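Local coordinates for rhodanese-like domain-containing protein (Rhodopseudomonas palustris, PDB 2HHG) that probably works as a rhodanese-type sulfurtransferase, moving sulfur from thiosulfate to cyanide, though its physiological role is unknown, at residues I21-T26 and H116-F121; S38-V43 and K88-C93. All blocks are in the same frame, centred on the assembly; numbering follows the deposited sequence.

Contact 1: residues I21-T26 and H116-F121; sequences IETLTT and HIEGGF. With NA (sodium ion), chain C.
The imidazole of H116 has the carbonyl oxygen of E22 at its edge, near its plane. I21 approaches obliquely, its CD1 3.5 Å from ND1 of H116, and the two side chains cross at about a right angle. T23 runs alongside H116; its CG2, anti to the backbone N (OG1 at chi1 -63°), reaches CB of E118 at 3.5 Å. Beneath these side chains the backbones pair as parallel strands. H116 N donates to E22 O, L24 N to H116 O at 2.8 Å, and E118 N to L24 O, with an N-H...O angle of 172°. Past the strand ends, OG1 of T26 donates to E118 O at 2.8 Å, tilted 34° from the carbonyl plane, while a water joins T26 N to OE1 of E118. At the other end the sodium ion is coordinated by I21 O at 2.3 Å, by N18 O and by two waters; one water accepts from T23 N, the other is hydrogen-bonded to T23 OG1. I21 and H116 lie against helix 97-109 at A100. On the opposite sheet face L24 and I117 meet V90 of strand 88-92, and the type II turn I117-G120 leads into helix 120-126, whose A123 touches T26.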
ATOM      1  N   ILE A  21       4.239  -5.668 -10.063  1.00  9.18           N
ATOM      2  CA  ILE A  21       2.947  -5.437  -9.421  1.00  8.71           C
ATOM      3  C   ILE A  21       1.969  -4.649 -10.285  1.00  9.01           C
ATOM      4  O   ILE A  21       2.364  -3.970 -11.230  1.00  9.11           O
ATOM      5  CB  ILE A  21       3.111  -4.705  -8.058  1.00  8.55           C
ATOM      6  CG1 ILE A  21       3.556  -3.250  -8.284  1.00  9.83           C
ATOM      7  CG2 ILE A  21       4.059  -5.476  -7.137  1.00  8.97           C
ATOM      8  CD1 ILE A  21       3.753  -2.446  -7.007  1.00  9.93           C
ATOM      9  N   GLU A  22       0.693  -4.745  -9.930  1.00  8.83           N
ATOM     10  CA  GLU A  22      -0.340  -3.906 -10.514  1.00  9.25           C
ATOM     11  C   GLU A  22      -0.281  -2.501  -9.933  1.00  8.98           C
ATOM     12  O   GLU A  22      -0.452  -2.311  -8.717  1.00  8.71           O
ATOM     13  CB  GLU A  22      -1.722  -4.506 -10.257  1.00  9.37           C
ATOM     14  CG  GLU A  22      -2.857  -3.596 -10.733  1.00  8.92           C
ATOM     15  CD  GLU A  22      -4.253  -4.129 -10.460  1.00  9.67           C
ATOM     16  OE1 GLU A  22      -4.396  -5.269  -9.978  1.00 11.02           O
ATOM     17  OE2 GLU A  22      -5.216  -3.391 -10.745  1.00 11.24           O
ATOM     18  N   THR A  23      -0.055  -1.520 -10.801  1.00  9.43           N
ATOM     19  CA  THR A  23      -0.245  -0.129 -10.430  1.00 10.79           C
ATOM     20  C   THR A  23      -1.623   0.278 -10.914  1.00 10.45           C
ATOM     21  O   THR A  23      -1.897   0.367 -12.122  1.00 10.49           O
ATOM     22  CB  THR A  23       0.842   0.803 -10.994  1.00 11.30           C
ATOM     23  OG1 THR A  23       2.107   0.432 -10.436  1.00 14.04           O
ATOM     24  CG2 THR A  23       0.560   2.252 -10.611  1.00 13.37           C
ATOM     25  N   LEU A  24      -2.498   0.487  -9.950  1.00 10.61           N
ATOM     26  CA  LEU A  24      -3.860   0.867 -10.208  1.00 11.26           C
ATOM     27  C   LEU A  24      -3.887   2.384 -10.362  1.00 10.98           C
ATOM     28  O   LEU A  24      -3.400   3.097  -9.485  1.00 11.28           O
ATOM     29  CB  LEU A  24      -4.685   0.405  -9.009  1.00 11.87           C
ATOM     30  CG  LEU A  24      -6.195   0.505  -8.949  1.00 12.69           C
ATOM     31  CD1 LEU A  24      -6.856  -0.271 -10.077  1.00 11.46           C
ATOM     32  CD2 LEU A  24      -6.646  -0.021  -7.595  1.00 13.68           C
ATOM     33  N   THR A  25      -4.428   2.890 -11.473  1.00 11.22           N
ATOM     34  CA  THR A  25      -4.507   4.346 -11.649  1.00 11.39           C
ATOM     35  C   THR A  25      -5.365   4.960 -10.550  1.00 10.95           C
ATOM     36  O   THR A  25      -6.240   4.298  -9.983  1.00 10.05           O
ATOM     37  CB  THR A  25      -5.082   4.780 -13.016  1.00 11.90           C
ATOM     38  OG1 THR A  25      -6.466   4.433 -13.093  1.00 12.08           O
ATOM     39  CG2 THR A  25      -4.315   4.153 -14.173  1.00 13.12           C
ATOM     40  N   THR A  26      -5.105   6.223 -10.244  1.00 10.89           N
ATOM     41  CA  THR A  26      -5.869   6.910  -9.221  1.00 11.57           C
ATOM     42  C   THR A  26      -7.362   6.867  -9.549  1.00 10.92           C
ATOM     43  O   THR A  26      -8.182   6.574  -8.675  1.00 10.67           O
ATOM     44  CB  THR A  26      -5.385   8.353  -9.055  1.00 11.80           C
ATOM     45  OG1 THR A  26      -3.952   8.377  -9.103  1.00 13.36           O
ATOM     46  CG2 THR A  26      -5.856   8.917  -7.737  1.00 13.18           C
ATOM     47  N   HIS A 116      -1.104  -1.420  -5.899  1.00  8.57           N
ATOM     48  CA  HIS A 116      -0.972  -0.170  -5.174  1.00  8.85           C
ATOM     49  C   HIS A 116      -1.562   0.965  -6.006  1.00  8.67           C
ATOM     50  O   HIS A 116      -1.807   0.798  -7.203  1.00  9.11           O
ATOM     51  CB  HIS A 116       0.475   0.082  -4.724  1.00  9.21           C
ATOM     52  CG  HIS A 116       1.332   0.761  -5.741  1.00  9.69           C
ATOM     53  ND1 HIS A 116       1.542   0.270  -7.012  1.00 11.28           N
ATOM     54  CD2 HIS A 116       2.057   1.898  -5.651  1.00  9.25           C
ATOM     55  CE1 HIS A 116       2.348   1.088  -7.666  1.00 10.87           C
ATOM     56  NE2 HIS A 116       2.672   2.084  -6.862  1.00 13.25           N
ATOM     57  N   ILE A 117      -1.828   2.093  -5.355  1.00  8.76           N
ATOM     58  CA  ILE A 117      -2.485   3.220  -6.010  1.00  9.53           C
ATOM     59  C   ILE A 117      -1.452   4.199  -6.565  1.00  9.90           C
ATOM     60  O   ILE A 117      -0.666   4.785  -5.820  1.00  9.33           O
ATOM     61  CB  ILE A 117      -3.451   3.955  -5.049  1.00  9.43           C
ATOM     62  CG1 ILE A 117      -4.491   2.981  -4.478  1.00  9.86           C
ATOM     63  CG2 ILE A 117      -4.133   5.136  -5.763  1.00 10.24           C
ATOM     64  CD1 ILE A 117      -5.517   3.605  -3.535  1.00  9.76           C
ATOM     65  N   GLU A 118      -1.473   4.381  -7.883  1.00 11.03           N
ATOM     66  CA  GLU A 118      -0.584   5.333  -8.535  1.00 12.19           C
ATOM     67  C   GLU A 118      -0.697   6.719  -7.903  1.00 11.83           C
ATOM     68  O   GLU A 118      -1.795   7.249  -7.739  1.00 11.79           O
ATOM     69  CB  GLU A 118      -0.888   5.409 -10.031  1.00 13.18           C
ATOM     70  CG  GLU A 118       0.180   6.137 -10.850  1.00 16.24           C
ATOM     71  CD  GLU A 118       0.032   5.928 -12.351  1.00 20.00           C
ATOM     72  OE1 GLU A 118      -1.083   5.594 -12.806  1.00 22.84           O
ATOM     73  OE2 GLU A 118       1.036   6.108 -13.078  1.00 23.02           O
ATOM     74  N   GLY A 119       0.450   7.276  -7.530  1.00 11.42           N
ATOM     75  CA  GLY A 119       0.523   8.614  -6.962  1.00 11.21           C
ATOM     76  C   GLY A 119       0.054   8.742  -5.523  1.00 10.73           C
ATOM     77  O   GLY A 119       0.073   9.830  -4.964  1.00 11.00           O
ATOM     78  N   GLY A 120      -0.382   7.639  -4.920  1.00 10.52           N
ATOM     79  CA  GLY A 120      -0.743   7.630  -3.506  1.00  9.92           C
ATOM     80  C   GLY A 120      -1.926   8.503  -3.130  1.00  9.84           C
ATOM     81  O   GLY A 120      -2.734   8.903  -3.983  1.00 10.26           O
ATOM     82  N   PHE A 121      -2.014   8.802  -1.842  1.00  9.66           N
ATOM     83  CA  PHE A 121      -3.086   9.619  -1.316  1.00 10.46           C
ATOM     84  C   PHE A 121      -3.023  11.050  -1.848  1.00 10.43           C
ATOM     85  O   PHE A 121      -4.056  11.701  -1.985  1.00 10.47           O
ATOM     86  CB  PHE A 121      -3.066   9.611   0.212  1.00 10.66           C
ATOM     87  CG  PHE A 121      -4.313  10.164   0.828  1.00 11.52           C
ATOM     88  CD1 PHE A 121      -5.531   9.508   0.670  1.00 13.27           C
ATOM     89  CD2 PHE A 121      -4.279  11.342   1.558  1.00 13.21           C
ATOM     90  CE1 PHE A 121      -6.700  10.024   1.240  1.00 13.98           C
ATOM     91  CE2 PHE A 121      -5.441  11.860   2.128  1.00 14.90           C
ATOM     92  CZ  PHE A 121      -6.646  11.196   1.973  1.00 14.35           C
TER
HETATM   93 NA    NA C4286       3.377  -2.519 -12.746  1.00 10.80          NA
HETATM   94  O   HOH W   1       3.936  -0.351 -11.980  1.00 27.17           O
HETATM   95  O   HOH W   2       1.076  -2.064 -13.449  1.00 10.80           O
HETATM   96  O   HOH W   3      -3.372   7.700 -12.145  1.00 22.31           O

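Contact 2: residues S38-V43 and K88-C93; sequences SDVVIV and KFVFYC
V43 and F91 lie side by side, CB of V43 3.7 Å from CD1 of F91, with CG1 of V43 also close to CD1 and CE1 of that ring. On the same sheet face V41 runs alongside F89, its CB equally near CD1 and CE1 of F89. CG2 of V43 also reaches the edge of the F89 ring, 4.2 Å from CD1. An alanine at V43 would keep CB against F91 but would probably leave F89 CD1 without the CG2 methyl and open a gap beside the F91 ring where CG1 had packed. The other face carries V40 CG1 on V90 CG2 at 3.8 Å, and I42 CG2 at 3.6 Å from CD2 of Y92. With CG of Y92 between its own backbone N and carbonyl carbon (chi1 78°), the ring leans to strand 40-44, where CD2 also nears V43 O.

Parallel pairing fixes this register: K88 N donates to D39 O, V41 N to K88 O, V90 N to V41 O, V43 N to V90 O at 2.8 Å, and Y92 N to V43 O at 2.9 Å. Farther out, F91 packs on A103 and A106 of helix 97-109, V40 on L32 and I42 on H33 of helix 26-34, and the Y92 hydroxyl is hydrogen-bonded to I57 N and S60 OG. The result is the helix-flanked core of a parallel rhodanese sheet, whose strand 88-92 runs at C93 into a loop consistent with the family's active-site loop.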
ATOM      1  N   SER A  38     -15.986  -4.352  -3.286  1.00 19.83           N
ATOM      2  CA  SER A  38     -16.298  -5.739  -2.956  1.00 20.10           C
ATOM      3  C   SER A  38     -15.101  -6.638  -3.245  1.00 19.52           C
ATOM      4  O   SER A  38     -14.466  -6.532  -4.301  1.00 19.91           O
ATOM      5  CB  SER A  38     -17.534  -6.226  -3.716  1.00 20.46           C
ATOM      6  OG  SER A  38     -18.706  -5.585  -3.242  1.00 22.31           O
ATOM      7  N   ASP A  39     -14.798  -7.508  -2.287  1.00 18.93           N
ATOM      8  CA  ASP A  39     -13.628  -8.393  -2.351  1.00 18.12           C
ATOM      9  C   ASP A  39     -12.307  -7.626  -2.522  1.00 16.72           C
ATOM     10  O   ASP A  39     -11.387  -8.088  -3.205  1.00 16.03           O
ATOM     11  CB  ASP A  39     -13.794  -9.468  -3.440  1.00 19.07           C
ATOM     12  CG  ASP A  39     -14.953 -10.416  -3.161  1.00 20.92           C
ATOM     13  OD1 ASP A  39     -15.161 -10.794  -1.987  1.00 22.92           O
ATOM     14  OD2 ASP A  39     -15.654 -10.785  -4.126  1.00 24.31           O
ATOM     15  N   VAL A  40     -12.236  -6.446  -1.909  1.00 15.00           N
ATOM     16  CA  VAL A  40     -11.023  -5.629  -1.892  1.00 14.03           C
ATOM     17  C   VAL A  40     -10.795  -5.143  -0.463  1.00 12.85           C
ATOM     18  O   VAL A  40     -11.750  -4.811   0.247  1.00 12.81           O
ATOM     19  CB  VAL A  40     -11.127  -4.413  -2.871  1.00 14.62           C
ATOM     20  CG1 VAL A  40      -9.959  -3.441  -2.689  1.00 15.13           C
ATOM     21  CG2 VAL A  40     -11.196  -4.883  -4.325  1.00 15.77           C
ATOM     22  N   VAL A  41      -9.531  -5.143  -0.043  1.00 11.31           N
ATOM     23  CA  VAL A  41      -9.120  -4.495   1.193  1.00 10.70           C
ATOM     24  C   VAL A  41      -8.121  -3.415   0.801  1.00  9.83           C
ATOM     25  O   VAL A  41      -7.087  -3.709   0.180  1.00  9.52           O
ATOM     26  CB  VAL A  41      -8.466  -5.487   2.185  1.00 10.77           C
ATOM     27  CG1 VAL A  41      -7.985  -4.758   3.438  1.00 11.52           C
ATOM     28  CG2 VAL A  41      -9.430  -6.605   2.555  1.00 12.39           C
ATOM     29  N   ILE A  42      -8.442  -2.170   1.140  1.00  9.22           N
ATOM     30  CA  ILE A  42      -7.548  -1.050   0.887  1.00  9.01           C
ATOM     31  C   ILE A  42      -6.734  -0.820   2.151  1.00  8.78           C
ATOM     32  O   ILE A  42      -7.293  -0.585   3.215  1.00  9.17           O
ATOM     33  CB  ILE A  42      -8.324   0.215   0.451  1.00  9.04           C
ATOM     34  CG1 ILE A  42      -9.132  -0.072  -0.831  1.00  9.58           C
ATOM     35  CG2 ILE A  42      -7.368   1.373   0.227  1.00  9.93           C
ATOM     36  CD1 ILE A  42     -10.046   1.059  -1.291  1.00 12.40           C
ATOM     37  N   VAL A  43      -5.417  -0.918   2.014  1.00  7.97           N
ATOM     38  CA  VAL A  43      -4.494  -0.890   3.144  1.00  7.63           C
ATOM     39  C   VAL A  43      -3.666   0.391   3.118  1.00  7.32           C
ATOM     40  O   VAL A  43      -2.901   0.621   2.186  1.00  7.39           O
ATOM     41  CB  VAL A  43      -3.548  -2.116   3.140  1.00  7.71           C
ATOM     42  CG1 VAL A  43      -2.612  -2.076   4.339  1.00  8.27           C
ATOM     43  CG2 VAL A  43      -4.355  -3.420   3.124  1.00  8.95           C
ATOM     44  N   LYS A  88      -8.561  -8.945  -3.008  1.00 11.62           N
ATOM     45  CA  LYS A  88      -7.461  -8.166  -3.558  1.00 11.25           C
ATOM     46  C   LYS A  88      -7.039  -7.094  -2.548  1.00 10.32           C
ATOM     47  O   LYS A  88      -7.880  -6.372  -2.011  1.00 11.08           O
ATOM     48  CB  LYS A  88      -7.848  -7.525  -4.900  1.00 11.56           C
ATOM     49  CG  LYS A  88      -6.732  -6.657  -5.498  1.00 12.04           C
ATOM     50  CD  LYS A  88      -7.020  -6.170  -6.917  1.00 12.88           C
ATOM     51  CE  LYS A  88      -6.650  -7.223  -7.954  1.00 13.52           C
ATOM     52  NZ  LYS A  88      -6.644  -6.687  -9.345  1.00 12.31           N
ATOM     53  N   PHE A  89      -5.735  -7.000  -2.303  1.00  9.68           N
ATOM     54  CA  PHE A  89      -5.177  -6.033  -1.359  1.00  8.50           C
ATOM     55  C   PHE A  89      -4.543  -4.886  -2.112  1.00  8.36           C
ATOM     56  O   PHE A  89      -3.598  -5.083  -2.879  1.00  9.01           O
ATOM     57  CB  PHE A  89      -4.184  -6.711  -0.415  1.00  8.28           C
ATOM     58  CG  PHE A  89      -4.841  -7.664   0.523  1.00  8.97           C
ATOM     59  CD1 PHE A  89      -5.222  -7.260   1.793  1.00  9.38           C
ATOM     60  CD2 PHE A  89      -5.142  -8.962   0.118  1.00  9.60           C
ATOM     61  CE1 PHE A  89      -5.869  -8.136   2.652  1.00 10.06           C
ATOM     62  CE2 PHE A  89      -5.785  -9.848   0.971  1.00 10.26           C
ATOM     63  CZ  PHE A  89      -6.152  -9.427   2.243  1.00 10.27           C
ATOM     64  N   VAL A  90      -5.100  -3.697  -1.913  1.00  7.83           N
ATOM     65  CA  VAL A  90      -4.656  -2.490  -2.581  1.00  7.72           C
ATOM     66  C   VAL A  90      -3.969  -1.604  -1.548  1.00  7.45           C
ATOM     67  O   VAL A  90      -4.623  -1.067  -0.652  1.00  8.01           O
ATOM     68  CB  VAL A  90      -5.851  -1.754  -3.222  1.00  7.91           C
ATOM     69  CG1 VAL A  90      -5.402  -0.441  -3.859  1.00  9.32           C
ATOM     70  CG2 VAL A  90      -6.554  -2.648  -4.228  1.00  9.14           C
ATOM     71  N   PHE A  91      -2.653  -1.444  -1.678  1.00  7.38           N
ATOM     72  CA  PHE A  91      -1.865  -0.684  -0.710  1.00  7.11           C
ATOM     73  C   PHE A  91      -1.734   0.753  -1.154  1.00  7.18           C
ATOM     74  O   PHE A  91      -1.623   1.025  -2.346  1.00  7.79           O
ATOM     75  CB  PHE A  91      -0.473  -1.310  -0.559  1.00  7.69           C
ATOM     76  CG  PHE A  91      -0.503  -2.709  -0.016  1.00  7.23           C
ATOM     77  CD1 PHE A  91      -0.465  -2.936   1.355  1.00  7.80           C
ATOM     78  CD2 PHE A  91      -0.593  -3.806  -0.875  1.00  8.25           C
ATOM     79  CE1 PHE A  91      -0.514  -4.229   1.863  1.00  8.21           C
ATOM     80  CE2 PHE A  91      -0.641  -5.098  -0.373  1.00  8.06           C
ATOM     81  CZ  PHE A  91      -0.598  -5.310   0.999  1.00  8.50           C
ATOM     82  N   TYR A  92      -1.746   1.680  -0.205  1.00  7.04           N
ATOM     83  CA  TYR A  92      -1.464   3.071  -0.551  1.00  7.33           C
ATOM     84  C   TYR A  92      -0.659   3.793   0.510  1.00  7.62           C
ATOM     85  O   TYR A  92      -0.730   3.479   1.695  1.00  7.74           O
ATOM     86  CB  TYR A  92      -2.735   3.853  -0.911  1.00  7.60           C
ATOM     87  CG  TYR A  92      -3.578   4.311   0.254  1.00  8.02           C
ATOM     88  CD1 TYR A  92      -3.478   5.611   0.742  1.00  7.87           C
ATOM     89  CD2 TYR A  92      -4.509   3.459   0.838  1.00  8.38           C
ATOM     90  CE1 TYR A  92      -4.267   6.043   1.809  1.00  8.08           C
ATOM     91  CE2 TYR A  92      -5.308   3.886   1.899  1.00  8.05           C
ATOM     92  CZ  TYR A  92      -5.187   5.179   2.366  1.00  8.03           C
ATOM     93  OH  TYR A  92      -5.986   5.606   3.407  1.00  8.61           O
ATOM     94  N   CYS A  93       0.117   4.763   0.048  1.00  7.65           N
ATOM     95  CA  CYS A  93       0.914   5.607   0.922  1.00  8.53           C
ATOM     96  C   CYS A  93       0.666   7.054   0.495  1.00  8.60           C
ATOM     97  O   CYS A  93      -0.353   7.336  -0.139  1.00  9.53           O
ATOM     98  CB  CYS A  93       2.399   5.223   0.843  1.00  8.70           C
ATOM     99  SG  CYS A  93       3.131   5.336  -0.823  1.00  9.76           S
TER

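The centres of contacts 1 and 2 lie about 11 Å apart in one parallel sheet, where strands 114-117 and 88-92 are neighbours between them. Along the chain contact 2 is nested inside the loop that contact 1 closes; contact 1 joins the first strand of the chain, at one edge of the sheet, to the last in sequence, 114-117. A salt bridge from E22 OE1 to K88 NZ, 2.7 Å, ties the two contacts together, and helix 97-109 packs against both. A probable hydrogen bond from F121 N to C93 O joins the start of helix 120-126 to C93, just past strand 88-92, bringing that helix beside what is probably the family's active-site loop.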